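Long-range contacts in putative iron binding protein (Bordetella pertussis Tohama I, PDB 1Y9U), which probably binds ferric iron in the periplasm through tyrosine side chains, as a solute-binding protein thought to serve iron uptake: residues A[8-13]-A[56-61]; A[82-87]-A[257-262]; A[103-108]-A[197-202]; A[135-140]-A[177-182]. All blocks are in the same frame, centred on the assembly; numbering follows the deposited sequence. Where two conformers were deposited one is given.

How the interactions relate
Interactions 1 and 2 lie in one lobe and touch: Met-60 and Val-58 of the parallel strand pair pack against Leu-261 and Leu-257 of helix 251-261. Interaction 1 is buried and bound by backbone hydrogen bonds, whereas the partly buried interaction 2 is a helix pair joined by aliphatic branches, with a water bridge between Thr-83 and Glu-259. Interaction 3 reaches the same mixed sheet as the strands of interaction 1, near the middle of the chain, and holds two tyrosines of the iron site. Interaction 4, on the far side of the chain's centre from 1 and 2, is partly buried and water-rich. Its Asp-179 joins it to interaction 3: OD2 meets Arg-107 NH1 and the backbone N of Asn-197.

Interaction 1: residues A[8-13]-A[56-61]; sequences VSLYTT and ADVLMT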
loop_
_atom_site.group_PDB
_atom_site.type_symbol
_atom_site.label_atom_id
_atom_site.label_comp_id
_atom_site.label_asym_id
_atom_site.label_seq_id
_atom_site.Cartn_x
_atom_site.Cartn_y
_atom_site.Cartn_z
ATOM N N VAL A 8 1.506 25.334 -8.095
ATOM C CA VAL A 8 1.367 23.940 -8.501
ATOM C C VAL A 8 0.147 23.384 -7.772
ATOM O O VAL A 8 -0.048 23.636 -6.581
ATOM C CB VAL A 8 2.655 23.125 -8.173
ATOM C CG1 VAL A 8 2.888 22.986 -6.670
ATOM C CG2 VAL A 8 2.649 21.779 -8.860
ATOM N N SER A 9 -0.654 22.617 -8.501
ATOM C CA SER A 9 -1.871 22.044 -7.946
ATOM C C SER A 9 -1.760 20.523 -7.783
ATOM O O SER A 9 -1.570 19.796 -8.739
ATOM C CB SER A 9 -3.083 22.401 -8.809
ATOM O OG SER A 9 -3.302 23.802 -8.787
ATOM N N LEU A 10 -1.902 20.074 -6.544
ATOM C CA LEU A 10 -1.869 18.644 -6.214
ATOM C C LEU A 10 -3.279 18.139 -6.005
ATOM O O LEU A 10 -3.930 18.541 -5.056
ATOM C CB LEU A 10 -1.059 18.433 -4.944
ATOM C CG LEU A 10 -1.020 16.989 -4.400
ATOM C CD1 LEU A 10 -0.313 16.044 -5.359
ATOM C CD2 LEU A 10 -0.364 16.971 -3.029
ATOM N N TYR A 11 -3.738 17.270 -6.891
ATOM C CA TYR A 11 -5.010 16.575 -6.696
ATOM C C TYR A 11 -4.690 15.256 -6.004
ATOM O O TYR A 11 -3.952 14.448 -6.555
ATOM C CB TYR A 11 -5.692 16.269 -8.030
ATOM C CG TYR A 11 -6.421 17.423 -8.710
ATOM C CD1 TYR A 11 -5.953 18.734 -8.648
ATOM C CD2 TYR A 11 -7.569 17.179 -9.446
ATOM C CE1 TYR A 11 -6.624 19.758 -9.292
ATOM C CE2 TYR A 11 -8.235 18.201 -10.089
ATOM C CZ TYR A 11 -7.762 19.476 -10.001
ATOM O OH TYR A 11 -8.431 20.484 -10.653
ATOM N N THR A 12 -5.276 15.035 -4.829
ATOM C CA THR A 12 -4.922 13.894 -3.986
ATOM C C THR A 12 -6.130 13.216 -3.382
ATOM O O THR A 12 -7.026 13.879 -2.885
ATOM C CB THR A 12 -3.977 14.331 -2.866
ATOM O OG1 THR A 12 -3.762 13.230 -1.959
ATOM C CG2 THR A 12 -4.559 15.504 -2.039
ATOM N N THR A 13 -6.127 11.884 -3.399
ATOM C CA THR A 13 -7.153 11.108 -2.712
ATOM C C THR A 13 -6.709 10.761 -1.296
ATOM O O THR A 13 -7.462 10.125 -0.538
ATOM C CB THR A 13 -7.492 9.825 -3.481
ATOM O OG1 THR A 13 -6.388 8.904 -3.403
ATOM C CG2 THR A 13 -7.729 10.077 -4.991
ATOM N N ALA A 56 -5.079 20.581 -12.643
ATOM C CA ALA A 56 -4.256 19.563 -11.973
ATOM C C ALA A 56 -2.842 19.483 -12.552
ATOM O O ALA A 56 -2.657 19.397 -13.771
ATOM C CB ALA A 56 -4.917 18.204 -12.074
ATOM N N ASP A 57 -1.859 19.471 -11.654
ATOM C CA ASP A 57 -0.457 19.299 -12.019
ATOM C C ASP A 57 0.067 17.908 -11.666
ATOM O O ASP A 57 0.708 17.258 -12.483
ATOM C CB ASP A 57 0.405 20.375 -11.337
ATOM C CG ASP A 57 0.211 21.740 -11.942
ATOM O OD1 ASP A 57 0.331 21.823 -13.177
ATOM O OD2 ASP A 57 -0.026 22.744 -11.250
ATOM N N VAL A 58 -0.184 17.491 -10.430
ATOM C CA VAL A 58 0.256 16.197 -9.914
ATOM C C VAL A 58 -0.968 15.478 -9.348
ATOM O O VAL A 58 -1.767 16.085 -8.645
ATOM C CB VAL A 58 1.316 16.378 -8.809
ATOM C CG1 VAL A 58 1.695 15.042 -8.181
ATOM C CG2 VAL A 58 2.556 17.064 -9.369
ATOM N N LEU A 59 -1.088 14.195 -9.679
ATOM C CA LEU A 59 -2.165 13.323 -9.218
ATOM C C LEU A 59 -1.564 12.346 -8.223
ATOM O O LEU A 59 -0.587 11.698 -8.539
ATOM C CB LEU A 59 -2.738 12.550 -10.392
ATOM C CG LEU A 59 -3.152 13.382 -11.596
ATOM C CD1 LEU A 59 -3.797 12.483 -12.626
ATOM C CD2 LEU A 59 -4.087 14.480 -11.160
ATOM N N MET A 60 -2.143 12.266 -7.036
ATOM C CA MET A 60 -1.638 11.399 -5.959
ATOM C C MET A 60 -2.765 10.479 -5.471
ATOM O O MET A 60 -3.871 10.958 -5.170
ATOM C CB MET A 60 -1.164 12.270 -4.797
ATOM C CG MET A 60 -0.762 11.516 -3.539
ATOM S SD MET A 60 -0.236 12.595 -2.200
ATOM C CE MET A 60 1.358 12.919 -2.729
ATOM N N THR A 61 -2.488 9.182 -5.360
ATOM C CA THR A 61 -3.497 8.240 -4.879
ATOM C C THR A 61 -2.852 7.018 -4.244
ATOM O O THR A 61 -1.620 6.947 -4.093
ATOM C CB THR A 61 -4.459 7.909 -6.063
ATOM O OG1 THR A 61 -5.632 7.217 -5.591
ATOM C CG2 THR A 61 -3.830 6.993 -7.061
HETATM O O HOH W 1 -2.608 24.565 -11.201
#
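The neighbouring parallel strands carrying Tyr-11 and Leu-59 belong to the alpha/beta sheet of one lobe of a periplasmic binding protein; strand 7-12 lies between strands 33-38 and 58-62, the order usual in this fold. Tyr-11 is the centre of the ladder: its N donates to Val-58 O at 2.9 Å, nearly in line with the carbonyl, and its O accepts from Met-60 N. One step on, Thr-13 N reaches Met-60 O, and the hydroxyls close the end of the pair, with Thr-13 OG1 and Thr-61 OG1 2.9 Å apart. At the other end Ser-9 O is gripped twice, by Asp-57 N at 2.9 Å and by Val-58 N at 3.2 Å. The side chain of Asp-57 folds back beside its own backbone N (chi1 -72°), which carries OD2 to 2.8 Å from Ser-9 N and engages the anti lone pair of that oxygen. A water joins Ser-9 OG to the same OD2, while Asn-35 also bonds the hydroxyl. On the sheet face of Leu-10, Val-58 and Met-60, Leu-10 CD1 lies 3.6 Å from Val-58 CG1. On the other face Ala-56 CB sits squarely over the Tyr-11 ring, 3.5 Å from its centroid and 7° off the normal, a CH-pi contact. The phenol OH bonds Glu-50 of helix 43-50. Asp-57 is buried, yet OD2 receives an N-H and a water proton and OD1 the N-H of Asn-250, a setting that would favour the ionised carboxylate.

Interaction 2: residues A[82-87]-A[257-262]; sequences QTLDSV and LLEYLV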
loop_
_atom_site.group_PDB
_atom_site.type_symbol
_atom_site.label_atom_id
_atom_site.label_comp_id
_atom_site.label_asym_id
_atom_site.label_seq_id
_atom_site.Cartn_x
_atom_site.Cartn_y
_atom_site.Cartn_z
ATOM N N GLN A 82 15.987 11.873 -13.896
ATOM C CA GLN A 82 17.020 11.092 -13.255
ATOM C C GLN A 82 16.799 11.052 -11.730
ATOM O O GLN A 82 17.138 10.068 -11.089
ATOM C CB GLN A 82 18.413 11.636 -13.607
ATOM C CG GLN A 82 19.528 10.918 -12.875
ATOM C CD GLN A 82 19.850 11.526 -11.507
ATOM O OE1 GLN A 82 19.500 12.690 -11.233
ATOM N NE2 GLN A 82 20.533 10.752 -10.661
ATOM N N THR A 83 16.238 12.111 -11.165
ATOM C CA THR A 83 16.008 12.153 -9.726
ATOM C C THR A 83 15.026 11.066 -9.331
ATOM O O THR A 83 15.295 10.265 -8.456
ATOM C CB THR A 83 15.476 13.523 -9.315
ATOM O OG1 THR A 83 16.489 14.518 -9.547
ATOM C CG2 THR A 83 15.164 13.578 -7.824
ATOM N N LEU A 84 13.907 11.014 -10.028
ATOM C CA LEU A 84 12.889 10.018 -9.726
ATOM C C LEU A 84 13.363 8.606 -10.084
ATOM O O LEU A 84 13.167 7.681 -9.310
ATOM C CB LEU A 84 11.569 10.366 -10.416
ATOM C CG LEU A 84 10.780 11.527 -9.780
ATOM C CD1 LEU A 84 9.866 12.185 -10.802
ATOM C CD2 LEU A 84 10.009 11.089 -8.566
ATOM N N ASP A 85 14.001 8.420 -11.234
ATOM C CA ASP A 85 14.385 7.077 -11.658
ATOM C C ASP A 85 15.457 6.481 -10.763
ATOM O O ASP A 85 15.514 5.285 -10.553
ATOM C CB ASP A 85 14.877 7.064 -13.102
ATOM C CG ASP A 85 13.758 7.253 -14.104
ATOM O OD1 ASP A 85 12.571 7.267 -13.700
ATOM O OD2 ASP A 85 13.989 7.374 -15.336
ATOM N N SER A 86 16.333 7.322 -10.228
ATOM C CA SER A 86 17.396 6.822 -9.384
ATOM C C SER A 86 16.965 6.564 -7.961
ATOM O O SER A 86 17.675 5.900 -7.236
ATOM C CB SER A 86 18.592 7.777 -9.392
ATOM O OG SER A 86 18.295 9.026 -8.800
ATOM N N VAL A 87 15.842 7.149 -7.541
ATOM C CA VAL A 87 15.296 6.933 -6.205
ATOM C C VAL A 87 14.320 5.762 -6.171
ATOM O O VAL A 87 14.390 4.923 -5.295
ATOM C CB VAL A 87 14.570 8.187 -5.667
ATOM C CG1 VAL A 87 13.835 7.855 -4.370
ATOM C CG2 VAL A 87 15.560 9.312 -5.455
ATOM N N LEU A 257 7.737 19.273 -7.743
ATOM C CA LEU A 257 7.001 18.728 -6.603
ATOM C C LEU A 257 7.153 17.214 -6.512
ATOM O O LEU A 257 7.409 16.686 -5.442
ATOM C CB LEU A 257 5.528 19.117 -6.658
ATOM C CG LEU A 257 4.635 18.554 -5.551
ATOM C CD1 LEU A 257 5.128 19.019 -4.193
ATOM C CD2 LEU A 257 3.208 19.006 -5.800
ATOM N N LEU A 258 7.043 16.518 -7.633
ATOM C CA LEU A 258 7.141 15.070 -7.590
ATOM C C LEU A 258 8.559 14.644 -7.187
ATOM O O LEU A 258 8.744 13.719 -6.406
ATOM C CB LEU A 258 6.700 14.497 -8.927
ATOM C CG LEU A 258 6.611 12.994 -9.116
ATOM C CD1 LEU A 258 5.665 12.420 -8.111
ATOM C CD2 LEU A 258 6.150 12.693 -10.531
ATOM N N GLU A 259 9.570 15.349 -7.687
ATOM C CA GLU A 259 10.943 15.076 -7.285
ATOM C C GLU A 259 11.142 15.372 -5.796
ATOM O O GLU A 259 11.855 14.653 -5.100
ATOM C CB GLU A 259 11.938 15.879 -8.158
ATOM C CG GLU A 259 11.976 15.372 -9.586
ATOM C CD GLU A 259 12.822 16.190 -10.540
ATOM O OE1 GLU A 259 13.079 17.374 -10.219
ATOM O OE2 GLU A 259 13.222 15.641 -11.585
ATOM N N TYR A 260 10.516 16.427 -5.287
ATOM C CA TYR A 260 10.573 16.735 -3.861
ATOM C C TYR A 260 9.976 15.586 -3.029
ATOM O O TYR A 260 10.493 15.227 -1.979
ATOM C CB TYR A 260 9.825 18.045 -3.558
ATOM C CG TYR A 260 9.562 18.255 -2.096
ATOM C CD1 TYR A 260 10.573 18.618 -1.236
ATOM C CD2 TYR A 260 8.304 18.028 -1.563
ATOM C CE1 TYR A 260 10.341 18.799 0.103
ATOM C CE2 TYR A 260 8.054 18.206 -0.232
ATOM C CZ TYR A 260 9.073 18.587 0.614
ATOM O OH TYR A 260 8.835 18.773 1.961
ATOM N N LEU A 261 8.895 15.011 -3.527
ATOM C CA LEU A 261 8.184 13.963 -2.789
ATOM C C LEU A 261 9.001 12.687 -2.595
ATOM O O LEU A 261 8.713 11.919 -1.671
ATOM C CB LEU A 261 6.830 13.636 -3.439
ATOM C CG LEU A 261 5.757 14.728 -3.303
ATOM C CD1 LEU A 261 4.570 14.435 -4.187
ATOM C CD2 LEU A 261 5.311 14.924 -1.877
ATOM N N VAL A 262 10.033 12.478 -3.413
ATOM C CA VAL A 262 10.985 11.365 -3.213
ATOM C C VAL A 262 12.324 11.777 -2.591
ATOM O O VAL A 262 13.207 10.940 -2.421
ATOM C CB VAL A 262 11.226 10.557 -4.508
ATOM C CG1 VAL A 262 9.882 10.048 -5.024
ATOM C CG2 VAL A 262 12.003 11.350 -5.538
HETATM O O HOH W 2 16.230 15.064 -12.190
#
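Thr-83 opens the contact by facing Glu-259 across the two helices, its CB 3.8 Å from Glu-259 OE2, with the side chains crossing at about a right angle. The polar link between them is indirect: a water 2.7 Å from Thr-83 OG1 donates to Glu-259 OE2 at 3.1 Å. That carboxylate oxygen is also hydrogen-bonded to Ser-81 OG, just ahead of helix 82-87, and the same hydroxyl is hydrogen-bonded to Leu-84 N. Leu-84 then contributes the largest buried surface of the pair. Its CG stands beside its own backbone N (chi1 -75°), and the two methyls part over the other helix: CD1 meets Leu-258 CG at 3.8 Å, while CD2 comes to 3.6 Å from Val-262 CG2 and also lies against Leu-258 O. The short helix 82-87 and the end of helix 251-261 run roughly parallel here, their axes 9.3 Å apart at an angle of 27°, a distance spanned by aliphatic branches. Both pack onto the sheet of their lobe, where Tyr-100 of strand 100-112 touches Leu-84 and Leu-258, and Leu-102 touches Val-262. Val-87, partly exposed, sets CG1 3.8 Å from Val-262 CB and against the carbonyl oxygen of Val-262, which accepts from Arg-280 NH1.

Interaction 3: residues A[103-108]-A[197-202]; sequences SLRDRV and NAYYVG
Asp-106 O is gripped by Ala-198 N at 3.0 Å, a nearly straight bond (168°), and Asn-197 CA adds a CA-H...O contact to the same oxygen. A water 2.9 Å from Asp-106 O probably donates to it while accepting from Tyr-199 N. Beside it, Asp-106 OD2 lies 3.4 Å from Ala-198 CB and is salt-bridged to Arg-224. Val-108 CG2 flanks the same methyl at 3.9 Å. Arg-107 and Asn-197 form a non-hydrogen-bonded antiparallel pair whose side chains meet instead: Arg-107 NH1 donates to Asn-197 OD1 at 2.9 Å. The oxygen lies in the guanidinium plane, but the donor stands 75° above the amide plane. Arg-107 NH1 also has a salt bridge to Asp-179. Arg-105, paired with Glu-276, turns one guanidinium face to Tyr-199 CE2; Tyr-199 has two conformers, so this approach is doubtful in detail. Tyr-199, Tyr-200 and Tyr-143 are ferric iron ligands of this protein, although no iron is bound to this chain. The bonds from Ala-198 N and Arg-107 NH1 thus fix the start of helix 198-206, and the backbone carrying Tyr-199 and Tyr-200, against strand 100-112.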
loop_
_atom_site.group_PDB
_atom_site.type_symbol
_atom_site.label_atom_id
_atom_site.label_comp_id
_atom_site.label_asym_id
_atom_site.label_seq_id
_atom_site.Cartn_x
_atom_site.Cartn_y
_atom_site.Cartn_z
ATOM N N SER A 103 5.324 5.403 -1.435
ATOM C CA SER A 103 5.476 4.644 -0.205
ATOM C C SER A 103 4.983 3.235 -0.443
ATOM O O SER A 103 4.268 2.980 -1.405
ATOM C CB SER A 103 4.687 5.274 0.932
ATOM O OG SER A 103 3.298 5.160 0.687
ATOM N N LEU A 104 5.391 2.327 0.439
ATOM C CA LEU A 104 5.076 0.904 0.340
ATOM C C LEU A 104 4.131 0.503 1.454
ATOM O O LEU A 104 4.316 0.906 2.609
ATOM C CB LEU A 104 6.329 0.035 0.419
ATOM C CG LEU A 104 7.493 0.479 -0.465
ATOM C CD1 LEU A 104 8.665 -0.474 -0.291
ATOM C CD2 LEU A 104 7.085 0.587 -1.922
ATOM N N ARG A 105 3.161 -0.337 1.102
ATOM C CA ARG A 105 2.114 -0.841 1.995
ATOM C C ARG A 105 2.170 -2.360 1.966
ATOM O O ARG A 105 1.496 -3.003 1.172
ATOM C CB ARG A 105 0.789 -0.310 1.488
ATOM C CG ARG A 105 0.685 1.210 1.676
ATOM C CD ARG A 105 -0.351 1.870 0.824
ATOM N NE ARG A 105 -1.694 1.346 1.019
ATOM C CZ ARG A 105 -2.595 1.830 1.867
ATOM N NH1 ARG A 105 -2.358 2.862 2.655
ATOM N NH2 ARG A 105 -3.779 1.260 1.918
ATOM N N ASP A 106 2.996 -2.908 2.845
ATOM C CA ASP A 106 3.248 -4.329 2.928
ATOM C C ASP A 106 2.172 -5.057 3.682
ATOM O O ASP A 106 1.689 -4.593 4.729
ATOM C CB ASP A 106 4.641 -4.665 3.486
ATOM C CG ASP A 106 4.986 -3.993 4.792
ATOM O OD1 ASP A 106 4.740 -2.783 4.966
ATOM O OD2 ASP A 106 5.599 -4.617 5.654
ATOM N N ARG A 107 1.798 -6.202 3.131
ATOM C CA ARG A 107 0.761 -7.026 3.717
ATOM C C ARG A 107 1.441 -8.192 4.419
ATOM O O ARG A 107 2.130 -8.980 3.794
ATOM C CB ARG A 107 -0.243 -7.478 2.665
ATOM C CG ARG A 107 -1.502 -8.077 3.251
ATOM C CD ARG A 107 -2.748 -7.845 2.371
ATOM N NE ARG A 107 -4.023 -8.225 2.979
ATOM C CZ ARG A 107 -4.641 -7.500 3.904
ATOM N NH1 ARG A 107 -4.103 -6.388 4.371
ATOM N NH2 ARG A 107 -5.813 -7.896 4.365
ATOM N N VAL A 108 1.306 -8.219 5.743
ATOM C CA VAL A 108 2.120 -9.058 6.604
ATOM C C VAL A 108 1.253 -9.992 7.451
ATOM O O VAL A 108 0.039 -10.022 7.327
ATOM C CB VAL A 108 3.044 -8.168 7.475
ATOM C CG1 VAL A 108 3.900 -7.223 6.593
ATOM C CG2 VAL A 108 2.254 -7.349 8.476
ATOM N N ASN A 197 -2.252 -5.351 7.013
ATOM C CA ASN A 197 -1.190 -4.470 6.572
ATOM C C ASN A 197 -0.335 -3.964 7.754
ATOM O O ASN A 197 -0.846 -3.646 8.829
ATOM C CB ASN A 197 -1.728 -3.321 5.774
ATOM C CG ASN A 197 -2.091 -3.708 4.369
ATOM O OD1 ASN A 197 -1.791 -4.778 3.935
ATOM N ND2 ASN A 197 -2.767 -2.817 3.660
ATOM N N ALA A 198 0.972 -3.861 7.534
ATOM C CA ALA A 198 1.917 -3.524 8.588
ATOM C C ALA A 198 1.695 -2.146 9.184
ATOM O O ALA A 198 1.876 -1.920 10.366
ATOM C CB ALA A 198 3.313 -3.609 8.026
ATOM N N TYR A 199 1.470 -1.088 8.354
ATOM C CA TYR A 199 1.124 0.358 8.907
ATOM C C TYR A 199 0.035 0.376 10.023
ATOM O O TYR A 199 0.062 1.218 10.951
ATOM C CB TYR A 199 0.775 1.473 7.805
ATOM C CG TYR A 199 -0.528 1.241 6.976
ATOM C CD1 TYR A 199 -1.741 1.572 7.524
ATOM C CD2 TYR A 199 -0.526 0.736 5.695
ATOM C CE1 TYR A 199 -2.915 1.394 6.846
ATOM C CE2 TYR A 199 -1.765 0.521 5.015
ATOM C CZ TYR A 199 -2.899 0.889 5.608
ATOM O OH TYR A 199 -4.034 0.643 4.869
ATOM N N TYR A 200 -0.931 -0.521 9.966
ATOM C CA TYR A 200 -1.897 -0.481 11.049
ATOM C C TYR A 200 -1.253 -0.837 12.397
ATOM O O TYR A 200 -1.694 -0.357 13.447
ATOM C CB TYR A 200 -3.061 -1.413 10.837
ATOM C CG TYR A 200 -3.938 -1.038 9.671
ATOM C CD1 TYR A 200 -4.037 -1.858 8.542
ATOM C CD2 TYR A 200 -4.681 0.130 9.681
ATOM C CE1 TYR A 200 -4.843 -1.522 7.488
ATOM C CE2 TYR A 200 -5.497 0.461 8.631
ATOM C CZ TYR A 200 -5.578 -0.377 7.541
ATOM O OH TYR A 200 -6.391 -0.025 6.490
ATOM N N VAL A 201 -0.204 -1.657 12.371
ATOM C CA VAL A 201 0.540 -2.004 13.573
ATOM C C VAL A 201 1.367 -0.783 14.002
ATOM O O VAL A 201 1.523 -0.539 15.197
ATOM C CB VAL A 201 1.420 -3.250 13.362
ATOM C CG1 VAL A 201 2.120 -3.632 14.677
ATOM C CG2 VAL A 201 0.597 -4.397 12.814
ATOM N N GLY A 202 1.880 0.003 13.051
ATOM C CA GLY A 202 2.467 1.297 13.357
ATOM C C GLY A 202 1.486 2.171 14.125
ATOM O O GLY A 202 1.846 2.765 15.145
HETATM O O HOH W 3 -1.769 -3.471 0.742
HETATM O O HOH W 4 1.687 -1.799 5.442
#

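Interaction 4: residues A[135-140]-A[177-182]; sequences CIRSGQ and GGDRDV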
loop_
_atom_site.group_PDB
_atom_site.type_symbol
_atom_site.label_atom_id
_atom_site.label_comp_id
_atom_site.label_asym_id
_atom_site.label_seq_id
_atom_site.Cartn_x
_atom_site.Cartn_y
_atom_site.Cartn_z
ATOM N N CYS A 135 -7.306 -15.298 11.113
ATOM C CA CYS A 135 -8.239 -14.195 10.901
ATOM C C CYS A 135 -7.837 -13.396 9.663
ATOM O O CYS A 135 -6.646 -13.184 9.402
ATOM C CB CYS A 135 -8.264 -13.236 12.086
ATOM S SG CYS A 135 -9.073 -13.827 13.584
ATOM N N ILE A 136 -8.837 -12.921 8.936
ATOM C CA ILE A 136 -8.640 -12.087 7.758
ATOM C C ILE A 136 -9.924 -11.350 7.424
ATOM O O ILE A 136 -11.013 -11.833 7.747
ATOM C CB ILE A 136 -8.141 -12.938 6.569
ATOM C CG1 ILE A 136 -7.490 -12.066 5.503
ATOM C CG2 ILE A 136 -9.269 -13.774 5.982
ATOM C CD1 ILE A 136 -6.869 -12.849 4.347
ATOM N N ARG A 137 -9.794 -10.176 6.799
ATOM C CA ARG A 137 -10.969 -9.470 6.281
ATOM C C ARG A 137 -11.447 -10.094 4.964
ATOM O O ARG A 137 -10.821 -10.990 4.425
ATOM C CB ARG A 137 -10.635 -7.989 6.094
ATOM C CG ARG A 137 -9.834 -7.665 4.844
ATOM C CD ARG A 137 -9.374 -6.242 4.759
ATOM N NE ARG A 137 -10.490 -5.318 4.858
ATOM C CZ ARG A 137 -10.386 -4.088 5.357
ATOM N NH1 ARG A 137 -9.213 -3.630 5.790
ATOM N NH2 ARG A 137 -11.456 -3.313 5.403
ATOM N N SER A 138 -12.550 -9.583 4.429
ATOM C CA SER A 138 -13.101 -10.077 3.164
ATOM C C SER A 138 -12.043 -10.306 2.110
ATOM O O SER A 138 -11.189 -9.449 1.860
ATOM C CB SER A 138 -14.109 -9.068 2.622
ATOM O OG SER A 138 -14.480 -9.374 1.302
ATOM N N GLY A 139 -12.113 -11.454 1.449
ATOM C CA GLY A 139 -11.235 -11.738 0.339
ATOM C C GLY A 139 -11.365 -10.815 -0.861
ATOM O O GLY A 139 -10.457 -10.753 -1.673
ATOM N N GLN A 140 -12.486 -10.115 -0.957
ATOM C CA GLN A 140 -12.702 -9.150 -2.031
ATOM C C GLN A 140 -12.169 -7.755 -1.723
ATOM O O GLN A 140 -12.151 -6.881 -2.608
ATOM C CB GLN A 140 -14.196 -9.072 -2.397
ATOM C CG GLN A 140 -14.741 -10.333 -3.084
ATOM C CD GLN A 140 -14.107 -10.618 -4.452
ATOM O OE1 GLN A 140 -13.390 -9.799 -5.021
ATOM N NE2 GLN A 140 -14.375 -11.808 -4.970
ATOM N N GLY A 177 -14.960 -7.635 8.595
ATOM C CA GLY A 177 -14.297 -6.654 9.436
ATOM C C GLY A 177 -13.136 -5.970 8.752
ATOM O O GLY A 177 -13.027 -5.963 7.522
ATOM N N GLY A 178 -12.240 -5.412 9.564
ATOM C CA GLY A 178 -11.086 -4.706 9.037
ATOM C C GLY A 178 -9.779 -5.349 9.444
ATOM O O GLY A 178 -9.723 -6.370 10.118
ATOM N N ASP A 179 -8.684 -4.725 9.047
ATOM C CA ASP A 179 -7.368 -5.261 9.346
ATOM C C ASP A 179 -7.063 -5.224 10.846
ATOM O O ASP A 179 -6.476 -6.169 11.389
ATOM C CB ASP A 179 -6.268 -4.537 8.561
ATOM C CG ASP A 179 -6.004 -5.131 7.213
ATOM O OD1 ASP A 179 -6.816 -5.960 6.685
ATOM O OD2 ASP A 179 -4.991 -4.781 6.554
ATOM N N ARG A 180 -7.433 -4.146 11.521
ATOM C CA ARG A 180 -7.186 -4.048 12.948
ATOM C C ARG A 180 -7.961 -5.099 13.746
ATOM O O ARG A 180 -7.514 -5.515 14.802
ATOM C CB ARG A 180 -7.431 -2.639 13.480
ATOM C CG ARG A 180 -6.361 -1.677 13.008
ATOM C CD ARG A 180 -6.641 -0.278 13.355
ATOM N NE ARG A 180 -7.366 0.272 12.239
ATOM C CZ ARG A 180 -7.169 1.458 11.723
ATOM N NH1 ARG A 180 -6.293 2.315 12.257
ATOM N NH2 ARG A 180 -7.918 1.810 10.701
ATOM N N ASP A 181 -9.102 -5.538 13.217
ATOM C CA ASP A 181 -9.860 -6.622 13.866
ATOM C C ASP A 181 -9.062 -7.917 13.984
ATOM O O ASP A 181 -9.339 -8.750 14.847
ATOM C CB ASP A 181 -11.168 -6.901 13.137
ATOM C CG ASP A 181 -12.169 -5.783 13.270
ATOM O OD1 ASP A 181 -12.195 -5.065 14.319
ATOM O OD2 ASP A 181 -13.002 -5.602 12.368
ATOM N N VAL A 182 -8.104 -8.117 13.107
ATOM C CA VAL A 182 -7.207 -9.262 13.230
ATOM C C VAL A 182 -6.470 -9.197 14.556
ATOM O O VAL A 182 -6.364 -10.198 15.263
ATOM C CB VAL A 182 -6.230 -9.352 12.045
ATOM C CG1 VAL A 182 -5.197 -10.442 12.261
ATOM C CG2 VAL A 182 -6.987 -9.554 10.734
HETATM O O HOH W 5 -7.283 -8.709 6.889
HETATM O O HOH W 6 -8.832 -1.869 7.886
HETATM O O HOH W 7 -14.173 -7.349 5.461
#
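Arg-137 CG lies between the backbone N and the carbonyl carbon (chi1 78°), and a bend at chi3 (-56°) then folds the guanidinium across Gly-178 toward Asp-179. Gly-178 CA sits over the centre of the guanidinium face, 3.8 Å from Arg-137 CZ. At the edge, Arg-137 NH1 and Asp-179 OD1 form a salt bridge whose hydrogen bond is weak, at 3.5 Å, with the two flat groups turned 58° from each other. Three waters bridge the segments. One accepts from Arg-137 N and donates to Asp-179 OD1 at 2.8 Å; a second accepts from both Arg-137 NH1 and Asp-179 N. The third donates to Gly-177 O at 2.7 Å and accepts from Ser-138 N. Within the second segment, Gly-178 N donates to Asp-181 OD2 at 2.9 Å, tying the approach to the helix to its first turn. Apolar packing is looser, with Cys-135 CB 4.1 Å from Val-182 CG2, but Cys-135 also holds the disulfide to Cys-191. On the other branch of its carboxylate, Asp-179 OD2 takes the N-H of Asn-197. Asp-179 also touches Tyr-143 and Tyr-200, so this loop and the start of helix 179-187 are second-shell neighbours of the tyrosine-lined iron site, as expected near the ligand cleft of a periplasmic binding protein.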